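Local coordinates for protein yesU (Bacillus subtilis, PDB 1OQ1) that is of unknown function but has a galectin-like beta-sandwich fold and belongs to the DUF1961 family of the concanavalin clan, at residues N14-K19 against K23-E28; V52-E57 against R98-T103; P75-L80 against A125-F130; N113-S118 against L182-D187. One frame throughout, in Å; residues are numbered along the deposited sequence.

Contact 1: N14-K19 against K23-E28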
loop_
_atom_site.group_PDB
_atom_site.type_symbol
_atom_site.label_atom_id
_atom_site.label_comp_id
_atom_site.label_asym_id
_atom_site.label_seq_id
_atom_site.Cartn_x
_atom_site.Cartn_y
_atom_site.Cartn_z
ATOM N N ASN A 14 2.955 0.918 -14.471
ATOM C CA ASN A 14 1.560 0.803 -14.874
ATOM C C ASN A 14 0.920 2.189 -14.796
ATOM O O ASN A 14 0.768 2.756 -13.714
ATOM C CB ASN A 14 0.827 -0.158 -13.937
ATOM C CG ASN A 14 -0.549 -0.530 -14.445
ATOM O OD1 ASN A 14 -1.250 0.293 -15.031
ATOM N ND2 ASN A 14 -0.949 -1.776 -14.213
ATOM N N PRO A 15 0.549 2.758 -15.953
ATOM C CA PRO A 15 -0.073 4.086 -16.008
ATOM C C PRO A 15 -1.420 4.164 -15.281
ATOM O O PRO A 15 -1.804 5.230 -14.789
ATOM C CB PRO A 15 -0.228 4.334 -17.511
ATOM C CG PRO A 15 0.869 3.516 -18.112
ATOM C CD PRO A 15 0.817 2.249 -17.308
ATOM N N LEU A 16 -2.125 3.035 -15.223
ATOM C CA LEU A 16 -3.442 2.959 -14.590
ATOM C C LEU A 16 -4.398 3.946 -15.266
ATOM O O LEU A 16 -5.110 4.702 -14.598
ATOM C CB LEU A 16 -3.338 3.264 -13.088
ATOM C CG LEU A 16 -2.545 2.272 -12.229
ATOM C CD1 LEU A 16 -2.464 2.779 -10.794
ATOM C CD2 LEU A 16 -3.210 0.902 -12.265
ATOM N N ARG A 17 -4.406 3.924 -16.598
ATOM C CA ARG A 17 -5.244 4.829 -17.381
ATOM C C ARG A 17 -6.480 4.175 -17.999
ATOM O O ARG A 17 -7.436 4.868 -18.350
ATOM C CB ARG A 17 -4.413 5.487 -18.488
ATOM C CG ARG A 17 -3.259 6.333 -17.968
ATOM C CD ARG A 17 -2.511 7.064 -19.082
ATOM N NE ARG A 17 -3.331 8.082 -19.735
ATOM C CZ ARG A 17 -3.984 7.902 -20.879
ATOM N NH1 ARG A 17 -3.916 6.737 -21.514
ATOM N NH2 ARG A 17 -4.706 8.890 -21.393
ATOM N N SER A 18 -6.461 2.851 -18.139
ATOM C CA SER A 18 -7.603 2.147 -18.720
ATOM C C SER A 18 -7.790 0.759 -18.116
ATOM O O SER A 18 -6.901 0.238 -17.435
ATOM C CB SER A 18 -7.432 2.018 -20.235
ATOM O OG SER A 18 -6.391 1.112 -20.548
ATOM N N LYS A 19 -8.952 0.165 -18.381
ATOM C CA LYS A 19 -9.286 -1.164 -17.877
ATOM C C LYS A 19 -8.221 -2.212 -18.188
ATOM O O LYS A 19 -7.942 -3.084 -17.367
ATOM C CB LYS A 19 -10.620 -1.626 -18.467
ATOM C CG LYS A 19 -11.773 -0.674 -18.213
ATOM C CD LYS A 19 -13.029 -1.117 -18.953
ATOM C CE LYS A 19 -14.153 -0.108 -18.770
ATOM N NZ LYS A 19 -15.397 -0.514 -19.483
ATOM N N LYS A 23 -5.966 -5.551 -16.027
ATOM C CA LYS A 23 -6.499 -6.802 -16.560
ATOM C C LYS A 23 -6.405 -8.004 -15.620
ATOM O O LYS A 23 -7.419 -8.629 -15.303
ATOM C CB LYS A 23 -5.791 -7.140 -17.877
ATOM C CG LYS A 23 -6.188 -8.481 -18.472
ATOM C CD LYS A 23 -5.385 -8.798 -19.724
ATOM C CE LYS A 23 -5.764 -10.160 -20.294
ATOM N NZ LYS A 23 -5.523 -11.263 -19.320
ATOM N N ASP A 24 -5.193 -8.329 -15.180
ATOM C CA ASP A 24 -4.986 -9.480 -14.306
ATOM C C ASP A 24 -4.860 -9.168 -12.817
ATOM O O ASP A 24 -4.364 -9.996 -12.055
ATOM C CB ASP A 24 -3.749 -10.264 -14.752
ATOM C CG ASP A 24 -3.956 -10.984 -16.071
ATOM O OD1 ASP A 24 -4.851 -11.854 -16.141
ATOM O OD2 ASP A 24 -3.223 -10.682 -17.037
ATOM N N TRP A 25 -5.298 -7.987 -12.399
ATOM C CA TRP A 25 -5.228 -7.637 -10.982
ATOM C C TRP A 25 -6.309 -8.407 -10.234
ATOM O O TRP A 25 -7.332 -8.767 -10.814
ATOM C CB TRP A 25 -5.417 -6.132 -10.791
ATOM C CG TRP A 25 -4.196 -5.338 -11.144
ATOM C CD1 TRP A 25 -3.381 -5.527 -12.221
ATOM C CD2 TRP A 25 -3.644 -4.234 -10.412
ATOM N NE1 TRP A 25 -2.353 -4.613 -12.205
ATOM C CE2 TRP A 25 -2.490 -3.807 -11.105
ATOM C CE3 TRP A 25 -4.012 -3.565 -9.236
ATOM C CZ2 TRP A 25 -1.698 -2.741 -10.661
ATOM C CZ3 TRP A 25 -3.224 -2.506 -8.795
ATOM C CH2 TRP A 25 -2.080 -2.106 -9.507
ATOM N N ARG A 26 -6.079 -8.670 -8.951
ATOM C CA ARG A 26 -7.055 -9.406 -8.160
ATOM C C ARG A 26 -7.736 -8.551 -7.108
ATOM O O ARG A 26 -7.092 -8.040 -6.189
ATOM C CB ARG A 26 -6.405 -10.617 -7.489
ATOM C CG ARG A 26 -5.962 -11.695 -8.460
ATOM C CD ARG A 26 -5.891 -13.047 -7.770
ATOM N NE ARG A 26 -5.442 -14.104 -8.672
ATOM C CZ ARG A 26 -5.408 -15.393 -8.349
ATOM N NH1 ARG A 26 -5.797 -15.788 -7.143
ATOM N NH2 ARG A 26 -4.977 -16.286 -9.229
HETATM N N MSE A 27 -9.049 -8.407 -7.256
HETATM C CA MSE A 27 -9.857 -7.625 -6.332
HETATM C C MSE A 27 -10.452 -8.529 -5.260
HETATM O O MSE A 27 -11.188 -9.468 -5.564
HETATM C CB MSE A 27 -10.978 -6.916 -7.101
HETATM C CG MSE A 27 -11.991 -6.179 -6.232
HETATM SE SE MSE A 27 -11.243 -4.718 -5.199
HETATM C CE MSE A 27 -11.120 -3.384 -6.598
ATOM N N GLU A 28 -10.122 -8.249 -4.002
ATOM C CA GLU A 28 -10.637 -9.032 -2.882
ATOM C C GLU A 28 -11.504 -8.109 -2.037
ATOM O O GLU A 28 -11.001 -7.283 -1.281
ATOM C CB GLU A 28 -9.475 -9.604 -2.054
ATOM C CG GLU A 28 -8.518 -10.464 -2.882
ATOM C CD GLU A 28 -7.339 -11.020 -2.092
ATOM O OE1 GLU A 28 -7.042 -10.511 -0.990
ATOM O OE2 GLU A 28 -6.695 -11.967 -2.588
#

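Contact 2: V52-E57 against R98-T103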
loop_
_atom_site.group_PDB
_atom_site.type_symbol
_atom_site.label_atom_id
_atom_site.label_comp_id
_atom_site.label_asym_id
_atom_site.label_seq_id
_atom_site.Cartn_x
_atom_site.Cartn_y
_atom_site.Cartn_z
ATOM N N VAL A 52 -8.952 -5.155 -0.860
ATOM C CA VAL A 52 -7.527 -5.097 -1.152
ATOM C C VAL A 52 -7.481 -5.473 -2.633
ATOM O O VAL A 52 -7.993 -6.518 -3.031
ATOM C CB VAL A 52 -6.694 -6.097 -0.337
ATOM C CG1 VAL A 52 -5.219 -5.929 -0.695
ATOM C CG2 VAL A 52 -6.895 -5.859 1.159
ATOM N N PHE A 53 -6.890 -4.598 -3.440
ATOM C CA PHE A 53 -6.787 -4.781 -4.889
ATOM C C PHE A 53 -5.313 -5.039 -5.192
ATOM O O PHE A 53 -4.492 -4.131 -5.108
ATOM C CB PHE A 53 -7.279 -3.500 -5.568
ATOM C CG PHE A 53 -7.427 -3.598 -7.061
ATOM C CD1 PHE A 53 -7.952 -4.740 -7.660
ATOM C CD2 PHE A 53 -7.101 -2.510 -7.863
ATOM C CE1 PHE A 53 -8.152 -4.792 -9.036
ATOM C CE2 PHE A 53 -7.299 -2.551 -9.244
ATOM C CZ PHE A 53 -7.825 -3.695 -9.829
ATOM N N TRP A 54 -4.990 -6.281 -5.545
ATOM C CA TRP A 54 -3.606 -6.679 -5.795
ATOM C C TRP A 54 -3.066 -6.655 -7.214
ATOM O O TRP A 54 -3.746 -7.042 -8.164
ATOM C CB TRP A 54 -3.358 -8.108 -5.294
ATOM C CG TRP A 54 -3.637 -8.364 -3.862
ATOM C CD1 TRP A 54 -4.800 -8.846 -3.322
ATOM C CD2 TRP A 54 -2.730 -8.186 -2.771
ATOM N NE1 TRP A 54 -4.667 -8.981 -1.962
ATOM C CE2 TRP A 54 -3.406 -8.583 -1.595
ATOM C CE3 TRP A 54 -1.407 -7.730 -2.672
ATOM C CZ2 TRP A 54 -2.804 -8.537 -0.332
ATOM C CZ3 TRP A 54 -0.806 -7.683 -1.412
ATOM C CH2 TRP A 54 -1.508 -8.086 -0.260
ATOM N N CYS A 55 -1.813 -6.227 -7.332
ATOM C CA CYS A 55 -1.098 -6.252 -8.599
ATOM C C CYS A 55 -0.657 -7.724 -8.623
ATOM O O CYS A 55 -0.241 -8.265 -7.598
ATOM C CB CYS A 55 0.116 -5.324 -8.535
ATOM S SG CYS A 55 1.295 -5.511 -9.895
ATOM N N PRO A 56 -0.722 -8.390 -9.784
ATOM C CA PRO A 56 -0.321 -9.802 -9.818
ATOM C C PRO A 56 1.170 -10.134 -9.802
ATOM O O PRO A 56 1.545 -11.279 -9.542
ATOM C CB PRO A 56 -0.992 -10.306 -11.089
ATOM C CG PRO A 56 -0.831 -9.127 -12.010
ATOM C CD PRO A 56 -1.181 -7.937 -11.110
ATOM N N GLU A 57 2.011 -9.145 -10.083
ATOM C CA GLU A 57 3.458 -9.352 -10.144
ATOM C C GLU A 57 4.175 -9.510 -8.812
ATOM O O GLU A 57 3.895 -8.795 -7.854
ATOM C CB GLU A 57 4.112 -8.192 -10.901
ATOM C CG GLU A 57 3.500 -7.927 -12.257
ATOM C CD GLU A 57 3.747 -9.058 -13.226
ATOM O OE1 GLU A 57 2.940 -9.220 -14.166
ATOM O OE2 GLU A 57 4.755 -9.777 -13.052
ATOM N N ARG A 98 -5.734 -19.782 2.232
ATOM C CA ARG A 98 -7.134 -19.508 2.523
ATOM C C ARG A 98 -7.656 -18.341 1.689
ATOM O O ARG A 98 -6.924 -17.394 1.390
ATOM C CB ARG A 98 -7.319 -19.213 4.016
ATOM C CG ARG A 98 -7.058 -20.417 4.916
ATOM C CD ARG A 98 -7.660 -20.229 6.303
ATOM N NE ARG A 98 -6.891 -19.319 7.147
ATOM C CZ ARG A 98 -5.741 -19.633 7.735
ATOM N NH1 ARG A 98 -5.218 -20.841 7.574
ATOM N NH2 ARG A 98 -5.120 -18.744 8.499
ATOM N N LYS A 99 -8.924 -18.425 1.303
ATOM C CA LYS A 99 -9.558 -17.380 0.509
ATOM C C LYS A 99 -9.592 -16.081 1.297
ATOM O O LYS A 99 -9.742 -16.087 2.517
ATOM C CB LYS A 99 -10.987 -17.790 0.139
ATOM C CG LYS A 99 -11.061 -19.040 -0.715
ATOM C CD LYS A 99 -12.471 -19.613 -0.785
ATOM C CE LYS A 99 -13.425 -18.706 -1.531
ATOM N NZ LYS A 99 -14.748 -19.370 -1.696
ATOM N N ARG A 100 -9.454 -14.966 0.591
ATOM C CA ARG A 100 -9.478 -13.656 1.220
ATOM C C ARG A 100 -10.585 -12.836 0.572
ATOM O O ARG A 100 -10.834 -12.958 -0.632
ATOM C CB ARG A 100 -8.117 -12.973 1.056
ATOM C CG ARG A 100 -6.970 -13.731 1.720
ATOM C CD ARG A 100 -5.667 -12.971 1.551
ATOM N NE ARG A 100 -5.347 -12.820 0.137
ATOM C CZ ARG A 100 -4.555 -13.634 -0.548
ATOM N NH1 ARG A 100 -3.972 -14.669 0.048
ATOM N NH2 ARG A 100 -4.372 -13.430 -1.848
ATOM N N THR A 101 -11.244 -12.004 1.372
ATOM C CA THR A 101 -12.364 -11.200 0.899
ATOM C C THR A 101 -12.296 -9.723 1.278
ATOM O O THR A 101 -13.311 -9.030 1.260
ATOM C CB THR A 101 -13.686 -11.762 1.450
ATOM O OG1 THR A 101 -13.683 -11.666 2.881
ATOM C CG2 THR A 101 -13.850 -13.219 1.052
ATOM N N GLY A 102 -11.107 -9.238 1.615
ATOM C CA GLY A 102 -10.977 -7.843 1.983
ATOM C C GLY A 102 -11.232 -7.565 3.453
ATOM O O GLY A 102 -11.216 -6.408 3.877
ATOM N N THR A 103 -11.474 -8.618 4.231
ATOM C CA THR A 103 -11.719 -8.477 5.670
ATOM C C THR A 103 -10.342 -8.451 6.338
ATOM O O THR A 103 -9.598 -9.430 6.290
ATOM C CB THR A 103 -12.562 -9.653 6.198
ATOM O OG1 THR A 103 -13.692 -9.844 5.333
ATOM C CG2 THR A 103 -13.069 -9.356 7.599
#

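Contact 3: P75-L80 against A125-F130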
loop_
_atom_site.group_PDB
_atom_site.type_symbol
_atom_site.label_atom_id
_atom_site.label_comp_id
_atom_site.label_asym_id
_atom_site.label_seq_id
_atom_site.Cartn_x
_atom_site.Cartn_y
_atom_site.Cartn_z
ATOM N N PRO A 75 -15.535 9.953 4.638
ATOM C CA PRO A 75 -14.594 9.146 5.422
ATOM C C PRO A 75 -14.004 7.989 4.625
ATOM O O PRO A 75 -14.576 7.547 3.626
ATOM C CB PRO A 75 -15.450 8.635 6.582
ATOM C CG PRO A 75 -16.490 9.688 6.735
ATOM C CD PRO A 75 -16.850 9.993 5.304
ATOM N N GLY A 76 -12.864 7.495 5.092
ATOM C CA GLY A 76 -12.206 6.388 4.429
ATOM C C GLY A 76 -10.759 6.283 4.874
ATOM O O GLY A 76 -10.265 7.135 5.612
ATOM N N LEU A 77 -10.081 5.235 4.425
ATOM C CA LEU A 77 -8.684 5.021 4.776
ATOM C C LEU A 77 -7.997 4.269 3.644
ATOM O O LEU A 77 -8.618 3.444 2.970
ATOM C CB LEU A 77 -8.590 4.228 6.089
ATOM C CG LEU A 77 -7.223 3.760 6.609
ATOM C CD1 LEU A 77 -7.255 3.680 8.133
ATOM C CD2 LEU A 77 -6.866 2.408 6.008
ATOM N N CYS A 78 -6.723 4.573 3.419
ATOM C CA CYS A 78 -5.962 3.904 2.378
ATOM C C CYS A 78 -4.788 3.165 3.008
ATOM O O CYS A 78 -4.321 3.528 4.089
ATOM C CB CYS A 78 -5.475 4.913 1.342
ATOM S SG CYS A 78 -6.839 5.668 0.413
HETATM N N MSE A 79 -4.314 2.126 2.330
HETATM C CA MSE A 79 -3.224 1.321 2.860
HETATM C C MSE A 79 -2.522 0.546 1.750
HETATM O O MSE A 79 -3.169 -0.039 0.887
HETATM C CB MSE A 79 -3.786 0.340 3.898
HETATM C CG MSE A 79 -2.761 -0.537 4.591
HETATM SE SE MSE A 79 -3.595 -1.907 5.696
HETATM C CE MSE A 79 -4.549 -0.766 6.936
ATOM N N LEU A 80 -1.195 0.550 1.768
ATOM C CA LEU A 80 -0.447 -0.189 0.763
ATOM C C LEU A 80 0.165 -1.429 1.393
ATOM O O LEU A 80 0.802 -1.344 2.440
ATOM C CB LEU A 80 0.683 0.661 0.174
ATOM C CG LEU A 80 1.317 0.003 -1.058
ATOM C CD1 LEU A 80 0.514 0.390 -2.289
ATOM C CD2 LEU A 80 2.758 0.437 -1.222
ATOM N N ALA A 125 -13.452 8.832 13.812
ATOM C CA ALA A 125 -13.204 10.106 14.481
ATOM C C ALA A 125 -11.838 10.150 15.157
ATOM O O ALA A 125 -11.115 11.143 15.049
ATOM C CB ALA A 125 -14.296 10.379 15.507
ATOM N N GLU A 126 -11.484 9.080 15.861
ATOM C CA GLU A 126 -10.195 9.036 16.542
ATOM C C GLU A 126 -9.042 9.220 15.563
ATOM O O GLU A 126 -8.038 9.851 15.887
ATOM C CB GLU A 126 -10.017 7.711 17.281
ATOM C CG GLU A 126 -10.760 7.630 18.595
ATOM C CD GLU A 126 -10.436 6.363 19.362
ATOM O OE1 GLU A 126 -10.840 5.273 18.912
ATOM O OE2 GLU A 126 -9.767 6.459 20.412
ATOM N N GLU A 127 -9.190 8.663 14.365
ATOM C CA GLU A 127 -8.144 8.766 13.361
ATOM C C GLU A 127 -8.097 10.180 12.795
ATOM O O GLU A 127 -7.025 10.751 12.617
ATOM C CB GLU A 127 -8.386 7.755 12.239
ATOM C CG GLU A 127 -8.491 6.321 12.732
ATOM C CD GLU A 127 -8.801 5.341 11.626
ATOM O OE1 GLU A 127 -9.450 5.748 10.640
ATOM O OE2 GLU A 127 -8.415 4.155 11.747
ATOM N N ARG A 128 -9.263 10.751 12.526
ATOM C CA ARG A 128 -9.304 12.104 11.985
ATOM C C ARG A 128 -8.818 13.150 12.989
ATOM O O ARG A 128 -8.371 14.226 12.599
ATOM C CB ARG A 128 -10.722 12.447 11.516
ATOM C CG ARG A 128 -11.190 11.612 10.330
ATOM C CD ARG A 128 -12.459 12.186 9.716
ATOM N NE ARG A 128 -13.615 12.074 10.604
ATOM C CZ ARG A 128 -14.354 10.978 10.747
ATOM N NH1 ARG A 128 -14.072 9.879 10.057
ATOM N NH2 ARG A 128 -15.387 10.982 11.582
ATOM N N ALA A 129 -8.885 12.823 14.276
ATOM C CA ALA A 129 -8.466 13.746 15.334
ATOM C C ALA A 129 -6.949 13.902 15.481
ATOM O O ALA A 129 -6.471 14.865 16.081
ATOM C CB ALA A 129 -9.074 13.307 16.669
ATOM N N PHE A 130 -6.192 12.952 14.950
ATOM C CA PHE A 130 -4.735 13.013 15.030
ATOM C C PHE A 130 -4.269 12.247 13.809
ATOM O O PHE A 130 -4.243 11.015 13.801
ATOM C CB PHE A 130 -4.242 12.342 16.309
ATOM C CG PHE A 130 -2.815 12.663 16.640
ATOM C CD1 PHE A 130 -2.453 13.952 17.015
ATOM C CD2 PHE A 130 -1.832 11.684 16.570
ATOM C CE1 PHE A 130 -1.133 14.259 17.314
ATOM C CE2 PHE A 130 -0.501 11.989 16.871
ATOM C CZ PHE A 130 -0.155 13.272 17.241
#

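Contact 4: N113-S118 against L182-D187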
loop_
_atom_site.group_PDB
_atom_site.type_symbol
_atom_site.label_atom_id
_atom_site.label_comp_id
_atom_site.label_asym_id
_atom_site.label_seq_id
_atom_site.Cartn_x
_atom_site.Cartn_y
_atom_site.Cartn_z
ATOM N N ASN A 113 2.181 -13.211 5.149
ATOM C CA ASN A 113 3.034 -12.242 5.819
ATOM C C ASN A 113 3.050 -11.050 4.885
ATOM O O ASN A 113 2.895 -11.212 3.675
ATOM C CB ASN A 113 4.470 -12.745 5.971
ATOM C CG ASN A 113 4.619 -13.768 7.071
ATOM O OD1 ASN A 113 3.977 -13.670 8.117
ATOM N ND2 ASN A 113 5.489 -14.747 6.852
ATOM N N ALA A 114 3.243 -9.858 5.438
ATOM C CA ALA A 114 3.290 -8.659 4.621
ATOM C C ALA A 114 3.490 -7.425 5.471
ATOM O O ALA A 114 3.179 -7.418 6.660
ATOM C CB ALA A 114 1.993 -8.514 3.822
ATOM N N LEU A 115 4.031 -6.389 4.846
ATOM C CA LEU A 115 4.206 -5.108 5.498
ATOM C C LEU A 115 3.036 -4.293 4.950
ATOM O O LEU A 115 2.663 -4.449 3.786
ATOM C CB LEU A 115 5.540 -4.473 5.090
ATOM C CG LEU A 115 6.773 -5.109 5.743
ATOM C CD1 LEU A 115 8.044 -4.676 5.029
ATOM C CD2 LEU A 115 6.808 -4.709 7.208
ATOM N N HIS A 116 2.415 -3.470 5.789
ATOM C CA HIS A 116 1.309 -2.642 5.317
ATOM C C HIS A 116 1.389 -1.256 5.928
ATOM O O HIS A 116 1.511 -1.097 7.145
ATOM C CB HIS A 116 -0.074 -3.286 5.570
ATOM C CG HIS A 116 -0.172 -4.116 6.815
ATOM N ND1 HIS A 116 -1.230 -4.003 7.694
ATOM C CD2 HIS A 116 0.589 -5.136 7.275
ATOM C CE1 HIS A 116 -1.117 -4.921 8.637
ATOM N NE2 HIS A 116 -0.021 -5.622 8.407
ATOM N N LEU A 117 1.340 -0.257 5.058
ATOM C CA LEU A 117 1.454 1.132 5.468
ATOM C C LEU A 117 0.170 1.890 5.172
ATOM O O LEU A 117 -0.216 2.050 4.015
ATOM C CB LEU A 117 2.635 1.772 4.736
ATOM C CG LEU A 117 3.328 2.986 5.363
ATOM C CD1 LEU A 117 4.587 3.298 4.574
ATOM C CD2 LEU A 117 2.395 4.177 5.389
ATOM N N SER A 118 -0.487 2.353 6.227
ATOM C CA SER A 118 -1.729 3.094 6.072
ATOM C C SER A 118 -1.465 4.589 6.012
ATOM O O SER A 118 -0.594 5.112 6.714
ATOM C CB SER A 118 -2.674 2.779 7.231
ATOM O OG SER A 118 -2.020 2.980 8.471
ATOM N N LEU A 182 8.045 8.594 7.556
ATOM C CA LEU A 182 8.476 7.638 8.567
ATOM C C LEU A 182 9.545 6.729 7.983
ATOM O O LEU A 182 9.692 6.641 6.765
ATOM C CB LEU A 182 7.285 6.797 9.066
ATOM C CG LEU A 182 6.518 5.879 8.102
ATOM C CD1 LEU A 182 7.333 4.629 7.782
ATOM C CD2 LEU A 182 5.203 5.471 8.746
ATOM N N GLU A 183 10.304 6.073 8.853
ATOM C CA GLU A 183 11.330 5.144 8.404
ATOM C C GLU A 183 11.491 4.067 9.470
ATOM O O GLU A 183 11.188 4.296 10.642
ATOM C CB GLU A 183 12.655 5.867 8.125
ATOM C CG GLU A 183 13.520 6.190 9.319
ATOM C CD GLU A 183 14.862 6.773 8.895
ATOM O OE1 GLU A 183 15.770 6.883 9.746
ATOM O OE2 GLU A 183 15.008 7.128 7.708
ATOM N N TRP A 184 11.958 2.891 9.068
ATOM C CA TRP A 184 12.083 1.787 10.005
ATOM C C TRP A 184 13.161 0.802 9.594
ATOM O O TRP A 184 13.409 0.601 8.407
ATOM C CB TRP A 184 10.738 1.062 10.084
ATOM C CG TRP A 184 10.698 -0.132 10.983
ATOM C CD1 TRP A 184 10.936 -0.155 12.328
ATOM C CD2 TRP A 184 10.311 -1.462 10.620
ATOM N NE1 TRP A 184 10.715 -1.414 12.826
ATOM C CE2 TRP A 184 10.329 -2.236 11.800
ATOM C CE3 TRP A 184 9.948 -2.074 9.413
ATOM C CZ2 TRP A 184 9.992 -3.595 11.811
ATOM C CZ3 TRP A 184 9.612 -3.427 9.425
ATOM C CH2 TRP A 184 9.636 -4.169 10.616
HETATM N N MSE A 185 13.814 0.202 10.582
HETATM C CA MSE A 185 14.838 -0.801 10.306
HETATM C C MSE A 185 14.498 -2.038 11.121
HETATM O O MSE A 185 14.685 -2.061 12.340
HETATM C CB MSE A 185 16.235 -0.300 10.689
HETATM C CG MSE A 185 17.352 -1.321 10.450
HETATM SE SE MSE A 185 17.591 -1.833 8.582
HETATM C CE MSE A 185 18.658 -0.333 7.998
ATOM N N ASP A 186 13.979 -3.052 10.436
ATOM C CA ASP A 186 13.604 -4.320 11.051
ATOM C C ASP A 186 14.897 -5.047 11.406
ATOM O O ASP A 186 15.732 -5.261 10.531
ATOM C CB ASP A 186 12.804 -5.156 10.045
ATOM C CG ASP A 186 12.193 -6.403 10.662
ATOM O OD1 ASP A 186 12.514 -6.724 11.825
ATOM O OD2 ASP A 186 11.388 -7.064 9.976
ATOM N N ASP A 187 15.068 -5.422 12.673
ATOM C CA ASP A 187 16.285 -6.124 13.081
ATOM C C ASP A 187 16.189 -7.620 12.808
ATOM O O ASP A 187 17.179 -8.340 12.925
ATOM C CB ASP A 187 16.599 -5.890 14.567
ATOM C CG ASP A 187 15.489 -6.358 15.489
ATOM O OD1 ASP A 187 14.718 -7.259 15.104
ATOM O OD2 ASP A 187 15.400 -5.829 16.617
#

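Contact 1: N14-K19 against K23-E28
The loop that leaves strand 5-14 opens with an Asx turn, and the side chain that makes it, N14, also meets W25 just ahead of strand 26-29. N14 OD1 accepts from the backbone N of L16, 2.9 Å away, in a bond bent to 138° at the hydrogen. The amide nitrogen comes obliquely to the indole, where N14 ND2 lies 3.7 Å from W25 NE1 and 3.8 Å from W25 CZ2. With CG of N14 anti to the backbone N (chi1 -169°), the two side chains slide past each other in opposite directions, their planes 86° apart. L16 adds an apolar touch, its CD2 4.2 Å from W25 CH2. At the far end of the loop K19 O and K23 N are close, but the angle is too poor for a bond. F215 of strand 209-222 packs on both L16 and W25, and F53 meets the indole ring. N14 ND2 and W25 NE1 are both donors and cannot bond each other; ND2 gives its hydrogen bonds to D21 O and Y12 OH instead. With both ends of its amide engaged, N14 has its flip state defined, and its buried nitrogen is satisfied without help from the tryptophan.

Contact 2: V52-E57 against R98-T103
Two kinds of approach join W54 and V52, on strand 51-54, to the loop that leads into helix 105-108. The first is backbone packing: V52 N sits 4.4 Å from G102 CA, and the two CA atoms of V52 and G102 are 5.4 Å apart. The loop turns at G102 with a positive phi of 87°, and its bare CA lies against V52 N. The second is polar groups placed side by side. W54 NE1 and R100 NE, both donors, come to 4.4 Å with the guanidinium oblique to the indole, and they do not bond to each other. E28 of strand 26-29 is a partner of both side chains: its OE2 takes a salt bridge from R100 NH2, which also bonds L92 O, and its OE1 a weak hydrogen bond from W54 NE1. Y107 of helix 105-108 packs on V52, W54 and R100 alike. One carboxylate thus serves a donor from each segment, and its negative charge probably offsets the positive charge of the arginine beside the buried indole.

Contact 3: P75-L80 against A125-F130
This is a contact between a strand and a short helix, at the start of strand 76-86 where helix 125-128 approaches it; strand 112-122 leads into that helix and is itself the neighbour of 76-86 in the sheet. Two pairs of side chains carry it, each a carbon against the polar end of a charged residue. L77 CD1 lies 3.8 Å from E127 OE2 and 3.9 Å from E127 OE1, so the methyl meets both carboxylate oxygens almost equally, the two side chains crossing near a right angle. E127 gets there with an extended chain beyond CG (chi2 177°). Beside it R128 bends at chi3 (-68°) and brings NH1 to 3.9 Å from P75 CB and 4.1 Å from P75 CG, on the proline that follows a cis peptide bond. The charged ends are held by the end of strand 112-122 and the turn after it: E127 OE1 accepts from Y124 N, and R128 NH1 donates to R122 O. A bound acetate, probably from the crystallisation liquor, lies near L77. Across the two segments the charged groups meet carbon, while their polar bonds go to Y124 and R122, and the join rests on van der Waals contact.

Contact 4: N113-S118 against L182-D187
L115 and W184 meet first: L115 CD2 touches W184 CZ3 at 3.8 Å, the methyl coming obliquely to the ring. Further along the same pair of strands L117 CD1 lies 4.4 Å from L182 CD1, one leucine methyl opposite another. All four side chains point across the gap between strand 112-122 and strand 179-185, which belong to different sheets, so this is sheet-on-sheet packing inside a beta-sandwich, with CA atoms about 10 to 11 Å apart (10.1 Å from L117 CA to L182 CA). W184 has CG anti to its own backbone nitrogen, chi1 178°, which places the ring beside the carbonyl carbon, from where CZ3 meets the leucine. Two residues on, D186 N stands 3.9 Å above the ring plane, over the centre of the ring, so the backbone beyond the strand folds back on one face of the indole. In the outer shell L135 of strand 132-138 packs on both W184 and L117, while V172 and F174 of strand 171-176 lie against L115 and L117 respectively. D186 is tied by a salt bridge to K137, whose side chain also packs on L115. The join between the four side chains therefore depends on apolar contact and fit of shape, with no directional bond among them.

In the fold
All four contacts reach one seven-stranded antiparallel sheet; contact 4 spans from it to the facing sheet through strand 179-185, and contact 1 also reaches that sheet through N14 at the end of strand 5-14. Contacts 1 and 2 share neighbouring strands at one end: R26 O lies 2.8 Å from W54 N, a probable hydrogen bond, and their centres are 13 Å apart. Contacts 3 and 4 are likewise joined by neighbouring strands, L80 N to L117 O at 2.9 Å being a probable hydrogen bond. Contacts 1 and 4 lie on opposite sides of the chain's centre, about 25 Å between centres. No functional site is known here; the bound acetate near contact 3 marks at most a possible pocket.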